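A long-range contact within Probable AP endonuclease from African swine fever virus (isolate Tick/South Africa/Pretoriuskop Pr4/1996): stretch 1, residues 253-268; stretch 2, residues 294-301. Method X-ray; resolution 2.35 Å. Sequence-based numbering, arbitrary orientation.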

# COMPACT_ATOMS: atom_id res chain seq x y z
N LYS A 253 5.14 -24.34 8.25
CA LYS A 253 4.13 -24.02 9.25
C LYS A 253 3.79 -22.54 9.11
O LYS A 253 4.37 -21.69 9.78
CB LYS A 253 4.62 -24.35 10.66
N ILE A 254 2.84 -22.24 8.22
CA ILE A 254 2.54 -20.86 7.88
C ILE A 254 1.76 -20.13 8.97
O ILE A 254 1.71 -18.89 8.96
CB ILE A 254 1.77 -20.79 6.55
CG1 ILE A 254 0.51 -21.65 6.61
CG2 ILE A 254 2.66 -21.24 5.40
CD1 ILE A 254 -0.26 -21.72 5.31
N LYS A 255 1.14 -20.85 9.90
CA LYS A 255 0.37 -20.23 10.97
C LYS A 255 1.22 -19.87 12.18
O LYS A 255 0.68 -19.32 13.15
CB LYS A 255 -0.79 -21.13 11.39
CG LYS A 255 -1.86 -21.27 10.31
CD LYS A 255 -3.01 -22.15 10.76
CE LYS A 255 -3.78 -21.52 11.91
NZ LYS A 255 -5.08 -22.20 12.14
N GLN A 256 2.52 -20.16 12.16
CA GLN A 256 3.46 -19.63 13.14
C GLN A 256 4.30 -18.50 12.59
O GLN A 256 5.15 -17.96 13.31
CB GLN A 256 4.37 -20.75 13.67
CG GLN A 256 3.72 -21.66 14.70
CD GLN A 256 2.98 -22.82 14.08
OE1 GLN A 256 3.59 -23.76 13.58
NE2 GLN A 256 1.65 -22.77 14.10
N SER A 257 4.10 -18.12 11.33
CA SER A 257 4.82 -17.01 10.74
C SER A 257 4.29 -15.68 11.27
O SER A 257 3.20 -15.61 11.86
CB SER A 257 4.71 -17.04 9.22
OG SER A 257 3.36 -16.90 8.80
N GLY A 258 5.06 -14.62 11.05
CA GLY A 258 4.59 -13.29 11.38
C GLY A 258 3.50 -12.81 10.45
O GLY A 258 2.67 -11.99 10.83
N LEU A 259 3.48 -13.32 9.21
CA LEU A 259 2.47 -12.90 8.25
C LEU A 259 1.07 -13.33 8.68
O LEU A 259 0.11 -12.56 8.55
CB LEU A 259 2.78 -13.45 6.86
CG LEU A 259 1.71 -13.20 5.86
CD1 LEU A 259 1.91 -11.91 5.18
CD2 LEU A 259 1.59 -14.32 4.86
N TYR A 260 0.93 -14.56 9.18
CA TYR A 260 -0.38 -15.03 9.61
C TYR A 260 -0.95 -14.16 10.72
O TYR A 260 -2.17 -13.98 10.81
CB TYR A 260 -0.31 -16.48 10.06
CG TYR A 260 -1.62 -17.00 10.61
CD1 TYR A 260 -2.75 -17.10 9.80
CD2 TYR A 260 -1.74 -17.38 11.94
CE1 TYR A 260 -3.95 -17.56 10.29
CE2 TYR A 260 -2.94 -17.85 12.44
CZ TYR A 260 -4.04 -17.94 11.61
OH TYR A 260 -5.24 -18.41 12.11
N CYS A 261 -0.09 -13.60 11.57
CA CYS A 261 -0.56 -12.64 12.57
C CYS A 261 -1.02 -11.35 11.91
O CYS A 261 -1.98 -10.72 12.37
CB CYS A 261 0.54 -12.37 13.59
SG CYS A 261 0.03 -11.30 14.96
N PHE A 262 -0.35 -10.93 10.83
CA PHE A 262 -0.82 -9.78 10.07
C PHE A 262 -2.15 -10.08 9.39
O PHE A 262 -3.01 -9.19 9.29
CB PHE A 262 0.22 -9.36 9.03
CG PHE A 262 1.33 -8.50 9.59
CD1 PHE A 262 1.17 -7.13 9.70
CD2 PHE A 262 2.53 -9.06 9.99
CE1 PHE A 262 2.18 -6.34 10.20
CE2 PHE A 262 3.54 -8.28 10.50
CZ PHE A 262 3.37 -6.91 10.61
N VAL A 263 -2.34 -11.31 8.92
CA VAL A 263 -3.59 -11.67 8.27
C VAL A 263 -4.75 -11.64 9.26
O VAL A 263 -5.87 -11.24 8.93
CB VAL A 263 -3.46 -13.05 7.59
CG1 VAL A 263 -4.80 -13.51 7.02
CG2 VAL A 263 -2.40 -13.00 6.50
N GLU A 264 -4.49 -12.05 10.51
CA GLU A 264 -5.54 -12.05 11.52
C GLU A 264 -5.96 -10.63 11.89
O GLU A 264 -7.15 -10.36 12.10
CB GLU A 264 -5.09 -12.82 12.76
CG GLU A 264 -5.05 -14.33 12.57
CD GLU A 264 -4.56 -15.06 13.81
OE1 GLU A 264 -3.71 -14.50 14.53
OE2 GLU A 264 -5.03 -16.19 14.06
N TYR A 265 -4.99 -9.71 11.98
CA TYR A 265 -5.33 -8.31 12.26
C TYR A 265 -6.08 -7.69 11.09
O TYR A 265 -7.05 -6.94 11.29
CB TYR A 265 -4.07 -7.52 12.58
CG TYR A 265 -4.28 -6.02 12.66
CD1 TYR A 265 -4.16 -5.22 11.52
CD2 TYR A 265 -4.58 -5.40 13.86
CE1 TYR A 265 -4.35 -3.86 11.59
CE2 TYR A 265 -4.77 -4.03 13.93
CZ TYR A 265 -4.65 -3.27 12.79
OH TYR A 265 -4.84 -1.91 12.85
N ILE A 266 -5.64 -7.97 9.86
CA ILE A 266 -6.33 -7.46 8.68
C ILE A 266 -7.76 -8.00 8.62
O ILE A 266 -8.69 -7.29 8.23
CB ILE A 266 -5.53 -7.81 7.41
CG1 ILE A 266 -4.23 -7.01 7.36
CG2 ILE A 266 -6.36 -7.56 6.16
CD1 ILE A 266 -3.27 -7.47 6.29
N THR A 267 -7.95 -9.25 9.03
CA THR A 267 -9.28 -9.84 9.04
C THR A 267 -10.17 -9.17 10.08
O THR A 267 -11.27 -8.71 9.77
CB THR A 267 -9.19 -11.34 9.29
OG1 THR A 267 -8.64 -11.99 8.14
CG2 THR A 267 -10.56 -11.93 9.59
N ARG A 268 -9.71 -9.12 11.33
CA ARG A 268 -10.52 -8.59 12.42
C ARG A 268 -10.81 -7.10 12.29
O ARG A 268 -11.68 -6.60 13.00
CB ARG A 268 -9.83 -8.86 13.76
N THR A 294 -3.47 -18.52 -2.88
CA THR A 294 -3.94 -19.80 -2.35
C THR A 294 -3.46 -20.01 -0.92
O THR A 294 -4.20 -20.52 -0.08
CB THR A 294 -3.47 -20.95 -3.25
OG1 THR A 294 -2.08 -20.82 -3.53
CG2 THR A 294 -4.26 -20.97 -4.56
N THR A 295 -2.21 -19.61 -0.63
CA THR A 295 -1.73 -19.64 0.74
C THR A 295 -2.51 -18.67 1.62
O THR A 295 -2.84 -18.98 2.77
CB THR A 295 -0.24 -19.32 0.78
OG1 THR A 295 0.48 -20.28 -0.00
CG2 THR A 295 0.28 -19.35 2.22
N LEU A 296 -2.82 -17.49 1.08
CA LEU A 296 -3.68 -16.56 1.81
C LEU A 296 -5.06 -17.16 2.04
O LEU A 296 -5.63 -17.02 3.13
CB LEU A 296 -3.79 -15.24 1.04
CG LEU A 296 -2.72 -14.18 1.33
CD1 LEU A 296 -2.82 -13.04 0.34
CD2 LEU A 296 -2.86 -13.67 2.76
N LYS A 297 -5.62 -17.83 1.03
CA LYS A 297 -6.92 -18.47 1.19
C LYS A 297 -6.89 -19.55 2.26
O LYS A 297 -7.90 -19.79 2.93
CB LYS A 297 -7.39 -19.04 -0.15
CG LYS A 297 -8.81 -19.58 -0.14
CD LYS A 297 -9.26 -19.96 -1.55
CE LYS A 297 -8.28 -20.92 -2.20
NZ LYS A 297 -8.72 -21.31 -3.57
N SER A 298 -5.74 -20.21 2.43
CA SER A 298 -5.60 -21.19 3.50
C SER A 298 -5.71 -20.53 4.87
O SER A 298 -6.41 -21.02 5.76
CB SER A 298 -4.26 -21.92 3.37
OG SER A 298 -3.99 -22.26 2.02
N LEU A 299 -5.02 -19.40 5.05
CA LEU A 299 -5.04 -18.69 6.32
C LEU A 299 -6.37 -18.00 6.58
O LEU A 299 -6.64 -17.60 7.72
CB LEU A 299 -3.90 -17.67 6.36
CG LEU A 299 -2.52 -18.22 6.03
CD1 LEU A 299 -1.51 -17.09 5.83
CD2 LEU A 299 -2.06 -19.17 7.12
N LEU A 300 -7.21 -17.84 5.55
CA LEU A 300 -8.48 -17.14 5.69
C LEU A 300 -9.62 -18.12 5.86
O LEU A 300 -10.22 -18.21 6.94
CB LEU A 300 -8.72 -16.24 4.48
CG LEU A 300 -7.80 -15.03 4.32
CD1 LEU A 300 -7.81 -14.55 2.86
CD2 LEU A 300 -8.22 -13.91 5.26
N LYS A 301 -9.94 -18.86 4.80
CA LYS A 301 -11.00 -19.86 4.85
C LYS A 301 -10.55 -21.07 5.65
O LYS A 301 -9.96 -22.00 5.11
CB LYS A 301 -11.42 -20.28 3.45
OXT LYS A 301 -10.76 -21.15 6.86

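One leucine, Leu299, two residues from the chain's C-terminus, supplies more than half of the surface that the second stretch buries here (122 Å², within 423 Å² for both sides), and no hydrogen bond crosses between the two. Helices 258-268 and 294-300 cross at -64° with their axes 10.4 Å apart at closest approach, a gap filled mainly by apolar side-chain atoms. Leu299, in the m,t rotamer, points toward the first stretch and forks. Its CD2 meets Ile254 CG1 at 3.6 Å and the aliphatic Lys255 CG at 3.8 Å; its CD1 lies 4.3 Å from Leu259 CD2 and 4.2 Å from Val263 CG2. Tyr260 CD1 lies against both methyls, 3.5 Å from Leu299 CD2 and 4.2 Å from Leu299 CD1.

Val263 faces two leucines one turn apart, and its two methyls, both on CB, reach one each: CG2 packs on Leu296 CD2 at 3.8 Å, CG1 on Leu300 CD2 at 3.9 Å. Ile254 extends the patch before the helix begins, its CD1 reaching Thr295 CG2 at 3.9 Å.

Two hydroxyls of the first stretch are settled within it. Ser257 OG donates to Ile254 O (2.6 Å) and accepts a weak capping bond from Tyr260 N (3.4 Å), tying the loop that carries Ile254 to the helix start. Thr267 OG1 donates to Val263 O (3.0 Å), so this hydroxyl can sit 3.5 Å from Leu300 CD2 with its hydrogen-bond donor already satisfied.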